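Local coordinates for protein 3-oxosteroid 1-dehydrogenase (Sterolibacterium denitrificans, PDB 7P18) that probably catalyses the 1,2-dehydrogenation of 3-oxosteroids to 3-oxo-Delta(1)-steroids, passing the electrons through its bound FAD to an acceptor, at residues H27-K41 with L220-P232. Residues are numbered along the deposited sequence; the frame is centred on the assembly and turned at random.
Sequences HDLGLSVLVVEKSDK and LLERKVPLWLNTP. With FAD (flavin-adenine dinucleotide), chain C.
Val35 and Val36 run parallel to Leu227 and Trp228, Val35 N donating to Pro226 O and Val35 O accepting from Trp228 N at 2.8 Å; Glu37 N then bonds to Trp228 O, and Glu37 O takes the N-H of Thr231. Leu34 lies against the indole of Trp228: its CD1 sits over one face of the five-membered ring, 3.6 Å from the centroid, a CH-pi contact, and CD2 reaches toward the six-membered ring. CG of Leu34 is anti to the backbone N (chi1 172°), and the turn at chi2 lays CD1 and CD2 along the indole. On the other face of the sheet, Val35 CG1 meets Leu227 CG at 4.0 Å.

Near the C-terminal ends of helices 17-28 and 208-222, the side chain of Arg223 crosses that of Asp28 and, in a salt bridge, grips the carboxylate side-on with two hydrogen bonds, NH2 to OD2 at 2.9 Å, nearly in the guanidinium plane and on the syn lone pair, and NE to OD1 at 2.9 Å, more tilted. Its CB rests over the His27 ring, 3.5 Å from the centroid. A leucine in place of Arg223 would probably leave the Asp28 carboxylate without its charged mate, though still bonded to Tyr100.

At the other end, the carboxylate of Glu37 takes both ribose hydroxyls of FAD, O3B on OE1 and O2B on OE2 (2.7 Å), as the acidic residue closing the second strand does in Rossmann-type folds. Ser39 N also donates to OE2, fixing that oxygen further, while CB of Lys38 and CA of Pro232 border the adenine. A water bridges Asp40 O and Asn230 OD1.

Strand 227-228 forms one border of the five-stranded parallel sheet, with 33-36 between it and 10-13; Val33 and Val35 pack on helix 17-28, and Leu34 and Trp228 touch Tyr8 of strand 7-8.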
# COMPACT_ATOMS: atom_id res chain seq x y z
N HIS A 27 16.76 -15.96 -11.00
CA HIS A 27 17.99 -16.63 -10.54
C HIS A 27 17.72 -18.13 -10.36
O HIS A 27 18.50 -18.95 -10.92
CB HIS A 27 18.52 -16.02 -9.26
CG HIS A 27 19.76 -16.68 -8.77
ND1 HIS A 27 19.72 -17.77 -7.94
CD2 HIS A 27 21.06 -16.39 -8.99
CE1 HIS A 27 20.96 -18.13 -7.66
NE2 HIS A 27 21.79 -17.27 -8.26
N ASP A 28 16.66 -18.49 -9.64
CA ASP A 28 16.37 -19.91 -9.28
C ASP A 28 16.07 -20.71 -10.54
O ASP A 28 16.23 -21.92 -10.45
CB ASP A 28 15.27 -20.04 -8.24
CG ASP A 28 15.71 -19.65 -6.85
OD1 ASP A 28 16.94 -19.48 -6.65
OD2 ASP A 28 14.86 -19.52 -5.99
N LEU A 29 15.72 -20.05 -11.66
CA LEU A 29 15.44 -20.70 -12.96
C LEU A 29 16.70 -20.71 -13.85
O LEU A 29 16.58 -21.12 -15.00
CB LEU A 29 14.28 -19.97 -13.65
CG LEU A 29 12.92 -20.09 -12.95
CD1 LEU A 29 11.86 -19.25 -13.68
CD2 LEU A 29 12.47 -21.56 -12.87
N GLY A 30 17.84 -20.27 -13.33
CA GLY A 30 19.17 -20.43 -13.96
C GLY A 30 19.60 -19.21 -14.74
O GLY A 30 20.54 -19.34 -15.53
N LEU A 31 18.95 -18.05 -14.57
CA LEU A 31 19.32 -16.81 -15.29
C LEU A 31 20.23 -15.97 -14.40
O LEU A 31 19.97 -15.90 -13.16
CB LEU A 31 18.06 -16.00 -15.64
CG LEU A 31 17.03 -16.73 -16.50
CD1 LEU A 31 15.63 -16.14 -16.32
CD2 LEU A 31 17.45 -16.72 -17.96
N SER A 32 21.19 -15.29 -15.03
CA SER A 32 22.04 -14.25 -14.40
C SER A 32 21.20 -12.97 -14.28
O SER A 32 20.57 -12.55 -15.27
CB SER A 32 23.35 -14.04 -15.17
OG SER A 32 23.15 -13.39 -16.42
N VAL A 33 21.19 -12.39 -13.08
CA VAL A 33 20.33 -11.23 -12.73
C VAL A 33 21.19 -10.08 -12.19
O VAL A 33 22.08 -10.35 -11.36
CB VAL A 33 19.23 -11.64 -11.75
CG1 VAL A 33 18.28 -10.49 -11.47
CG2 VAL A 33 18.43 -12.82 -12.29
N LEU A 34 20.86 -8.86 -12.60
CA LEU A 34 21.26 -7.62 -11.88
C LEU A 34 20.01 -6.83 -11.48
O LEU A 34 19.11 -6.66 -12.34
CB LEU A 34 22.13 -6.78 -12.81
CG LEU A 34 22.47 -5.37 -12.32
CD1 LEU A 34 23.35 -5.42 -11.10
CD2 LEU A 34 23.10 -4.53 -13.42
N VAL A 35 19.99 -6.33 -10.25
CA VAL A 35 18.96 -5.34 -9.79
C VAL A 35 19.61 -3.95 -9.69
O VAL A 35 20.68 -3.87 -9.07
CB VAL A 35 18.35 -5.76 -8.45
CG1 VAL A 35 17.23 -4.80 -8.04
CG2 VAL A 35 17.83 -7.20 -8.54
N VAL A 36 19.01 -2.93 -10.28
CA VAL A 36 19.45 -1.51 -10.13
C VAL A 36 18.38 -0.71 -9.37
O VAL A 36 17.18 -0.80 -9.76
CB VAL A 36 19.81 -0.86 -11.48
CG1 VAL A 36 20.97 -1.59 -12.16
CG2 VAL A 36 18.64 -0.72 -12.42
N GLU A 37 18.81 0.05 -8.35
CA GLU A 37 17.95 0.88 -7.46
C GLU A 37 18.43 2.35 -7.53
O GLU A 37 19.65 2.58 -7.37
CB GLU A 37 17.99 0.33 -6.03
CG GLU A 37 17.40 1.28 -4.97
CD GLU A 37 15.98 1.71 -5.20
OE1 GLU A 37 15.16 0.83 -5.60
OE2 GLU A 37 15.68 2.92 -4.95
N LYS A 38 17.51 3.27 -7.82
CA LYS A 38 17.72 4.73 -7.97
C LYS A 38 18.28 5.28 -6.66
O LYS A 38 19.25 6.05 -6.73
CB LYS A 38 16.42 5.42 -8.39
CG LYS A 38 16.32 6.95 -8.28
CD LYS A 38 14.97 7.33 -8.87
CE LYS A 38 14.58 8.76 -8.72
NZ LYS A 38 13.40 9.06 -9.55
N SER A 39 17.74 4.87 -5.51
CA SER A 39 17.92 5.56 -4.22
C SER A 39 19.06 4.89 -3.45
O SER A 39 19.64 3.90 -3.93
CB SER A 39 16.64 5.64 -3.42
OG SER A 39 16.45 4.47 -2.66
N ASP A 40 19.33 5.42 -2.26
CA ASP A 40 20.38 4.96 -1.32
C ASP A 40 19.86 3.78 -0.51
O ASP A 40 20.66 3.22 0.24
CB ASP A 40 20.81 6.10 -0.38
CG ASP A 40 19.67 6.73 0.40
OD1 ASP A 40 18.62 7.08 -0.21
OD2 ASP A 40 19.80 6.84 1.62
N LYS A 41 18.58 3.40 -0.66
CA LYS A 41 17.96 2.30 0.14
C LYS A 41 17.26 1.31 -0.81
O LYS A 41 16.78 1.77 -1.85
CB LYS A 41 16.94 2.83 1.14
CG LYS A 41 17.42 3.92 2.11
CD LYS A 41 18.41 3.41 3.15
CE LYS A 41 18.97 4.50 4.04
NZ LYS A 41 20.05 3.96 4.91
N LEU A 220 18.09 -12.54 -2.05
CA LEU A 220 19.04 -12.10 -3.09
C LEU A 220 20.48 -12.31 -2.57
O LEU A 220 21.36 -12.73 -3.35
CB LEU A 220 18.76 -10.66 -3.47
CG LEU A 220 17.40 -10.40 -4.14
CD1 LEU A 220 17.32 -8.95 -4.62
CD2 LEU A 220 17.15 -11.37 -5.30
N LEU A 221 20.70 -12.07 -1.28
CA LEU A 221 22.05 -12.21 -0.67
C LEU A 221 22.49 -13.67 -0.75
O LEU A 221 23.58 -13.91 -1.22
CB LEU A 221 22.02 -11.75 0.79
CG LEU A 221 22.27 -10.28 1.03
CD1 LEU A 221 22.09 -9.97 2.50
CD2 LEU A 221 23.65 -9.87 0.55
N GLU A 222 21.63 -14.59 -0.33
CA GLU A 222 21.89 -16.06 -0.39
C GLU A 222 22.21 -16.49 -1.81
O GLU A 222 23.04 -17.39 -1.96
CB GLU A 222 20.69 -16.83 0.14
CG GLU A 222 20.52 -16.61 1.62
CD GLU A 222 19.84 -17.74 2.34
OE1 GLU A 222 18.85 -18.28 1.81
OE2 GLU A 222 20.33 -18.10 3.43
N ARG A 223 21.58 -15.89 -2.82
CA ARG A 223 21.78 -16.26 -4.24
C ARG A 223 22.91 -15.43 -4.85
O ARG A 223 23.22 -15.65 -6.01
CB ARG A 223 20.47 -16.06 -5.03
CG ARG A 223 19.34 -16.94 -4.53
CD ARG A 223 17.96 -16.43 -4.89
NE ARG A 223 16.94 -17.44 -4.63
CZ ARG A 223 16.54 -17.80 -3.42
NH1 ARG A 223 17.02 -17.21 -2.34
NH2 ARG A 223 15.63 -18.75 -3.30
N LYS A 224 23.46 -14.47 -4.10
CA LYS A 224 24.54 -13.56 -4.56
C LYS A 224 24.09 -12.79 -5.80
O LYS A 224 24.90 -12.58 -6.70
CB LYS A 224 25.81 -14.36 -4.88
CG LYS A 224 26.34 -15.19 -3.72
CD LYS A 224 27.57 -16.00 -4.11
CE LYS A 224 27.96 -17.04 -3.08
NZ LYS A 224 28.72 -16.44 -1.96
N VAL A 225 22.83 -12.35 -5.82
CA VAL A 225 22.33 -11.53 -6.94
C VAL A 225 22.73 -10.11 -6.63
O VAL A 225 22.38 -9.61 -5.56
CB VAL A 225 20.80 -11.66 -7.08
CG1 VAL A 225 20.24 -10.63 -8.04
CG2 VAL A 225 20.40 -13.07 -7.48
N PRO A 226 23.50 -9.44 -7.53
CA PRO A 226 23.93 -8.07 -7.25
C PRO A 226 22.75 -7.10 -7.26
O PRO A 226 21.85 -7.24 -8.10
CB PRO A 226 24.94 -7.77 -8.37
CG PRO A 226 24.57 -8.74 -9.49
CD PRO A 226 24.06 -9.97 -8.77
N LEU A 227 22.80 -6.14 -6.35
CA LEU A 227 21.85 -5.02 -6.28
C LEU A 227 22.64 -3.71 -6.21
O LEU A 227 23.27 -3.47 -5.20
CB LEU A 227 21.00 -5.21 -5.03
CG LEU A 227 19.72 -4.37 -4.98
CD1 LEU A 227 18.71 -4.96 -4.02
CD2 LEU A 227 20.00 -2.93 -4.60
N TRP A 228 22.60 -2.91 -7.26
CA TRP A 228 23.34 -1.63 -7.31
C TRP A 228 22.46 -0.49 -6.80
O TRP A 228 21.49 -0.13 -7.49
CB TRP A 228 23.86 -1.33 -8.72
CG TRP A 228 24.89 -2.30 -9.21
CD1 TRP A 228 25.45 -3.34 -8.52
CD2 TRP A 228 25.48 -2.32 -10.52
NE1 TRP A 228 26.31 -4.04 -9.34
CE2 TRP A 228 26.34 -3.44 -10.56
CE3 TRP A 228 25.31 -1.55 -11.67
CZ2 TRP A 228 27.08 -3.75 -11.70
CZ3 TRP A 228 26.02 -1.87 -12.80
CH2 TRP A 228 26.89 -2.97 -12.82
N LEU A 229 22.81 0.07 -5.64
CA LEU A 229 22.13 1.26 -5.07
C LEU A 229 22.66 2.52 -5.77
O LEU A 229 23.70 2.44 -6.43
CB LEU A 229 22.37 1.31 -3.56
CG LEU A 229 21.79 0.13 -2.77
CD1 LEU A 229 22.31 0.09 -1.35
CD2 LEU A 229 20.27 0.21 -2.74
N ASN A 230 21.92 3.61 -5.68
CA ASN A 230 22.34 4.94 -6.19
C ASN A 230 22.59 4.81 -7.69
O ASN A 230 23.51 5.51 -8.19
CB ASN A 230 23.59 5.40 -5.44
CG ASN A 230 23.39 5.41 -3.95
OD1 ASN A 230 24.07 4.69 -3.21
ND2 ASN A 230 22.42 6.18 -3.51
N THR A 231 21.82 3.95 -8.37
CA THR A 231 22.04 3.60 -9.80
C THR A 231 20.72 3.71 -10.54
O THR A 231 20.10 2.70 -10.88
CB THR A 231 22.68 2.21 -9.94
OG1 THR A 231 23.92 2.20 -9.22
CG2 THR A 231 22.96 1.84 -11.38
N PRO A 232 20.23 4.93 -10.80
CA PRO A 232 18.97 5.13 -11.50
C PRO A 232 19.01 4.70 -12.97
O PRO A 232 19.93 5.08 -13.71
CB PRO A 232 18.72 6.64 -11.42
CG PRO A 232 20.10 7.24 -11.21
CD PRO A 232 20.86 6.21 -10.42
PA FAD C . 8.04 0.35 -4.87
O1A FAD C . 7.82 -0.60 -3.76
O2A FAD C . 7.91 1.79 -4.45
O5B FAD C . 9.49 0.06 -5.46
C5B FAD C . 9.95 0.85 -6.59
C4B FAD C . 11.42 1.06 -6.44
O4B FAD C . 11.96 1.53 -7.71
C3B FAD C . 11.84 2.10 -5.38
O3B FAD C . 12.83 1.57 -4.51
C2B FAD C . 12.35 3.28 -6.21
O2B FAD C . 13.27 4.10 -5.51
C1B FAD C . 12.88 2.57 -7.46
N9A FAD C . 13.00 3.42 -8.65
C8A FAD C . 12.22 4.47 -9.03
N7A FAD C . 12.69 5.08 -10.12
C5A FAD C . 13.81 4.34 -10.48
C6A FAD C . 14.74 4.46 -11.54
N6A FAD C . 14.72 5.45 -12.44
N1A FAD C . 15.73 3.55 -11.59
C2A FAD C . 15.77 2.59 -10.67
N3A FAD C . 15.01 2.42 -9.58
C4A FAD C . 14.01 3.33 -9.57
N1 FAD C . -0.12 -2.48 -0.74
C2 FAD C . -0.48 -3.77 -0.51
O2 FAD C . -0.85 -4.50 -1.44
N3 FAD C . -0.42 -4.31 0.71
C4 FAD C . -0.27 -3.54 1.85
O4 FAD C . -0.12 -4.11 2.92
C4X FAD C . 0.08 -2.17 1.67
N5 FAD C . 0.27 -1.41 2.73
C5X FAD C . 0.68 -0.11 2.52
C6 FAD C . 0.99 0.70 3.64
C7 FAD C . 1.54 1.97 3.48
C7M FAD C . 1.89 2.81 4.69
C8 FAD C . 1.84 2.43 2.19
C8M FAD C . 2.46 3.80 1.99
C9 FAD C . 1.47 1.68 1.09
C9A FAD C . 0.93 0.38 1.22
N10 FAD C . 0.56 -0.41 0.12
C10 FAD C . 0.15 -1.72 0.31
C1' FAD C . 0.86 0.03 -1.25
C2' FAD C . 2.20 -0.58 -1.71
O2' FAD C . 3.27 -0.31 -0.81
C3' FAD C . 2.60 -0.13 -3.13
O3' FAD C . 1.47 -0.05 -4.00
C4' FAD C . 3.68 -1.03 -3.69
O4' FAD C . 4.75 -1.07 -2.75
C5' FAD C . 4.20 -0.60 -5.04
O5' FAD C . 5.28 -1.50 -5.36
P FAD C . 6.23 -1.19 -6.60
O1P FAD C . 7.19 -2.31 -6.55
O2P FAD C . 5.50 -0.84 -7.81
O3P FAD C . 7.03 0.15 -6.12
O HOH W 1 23.38 3.79 -0.50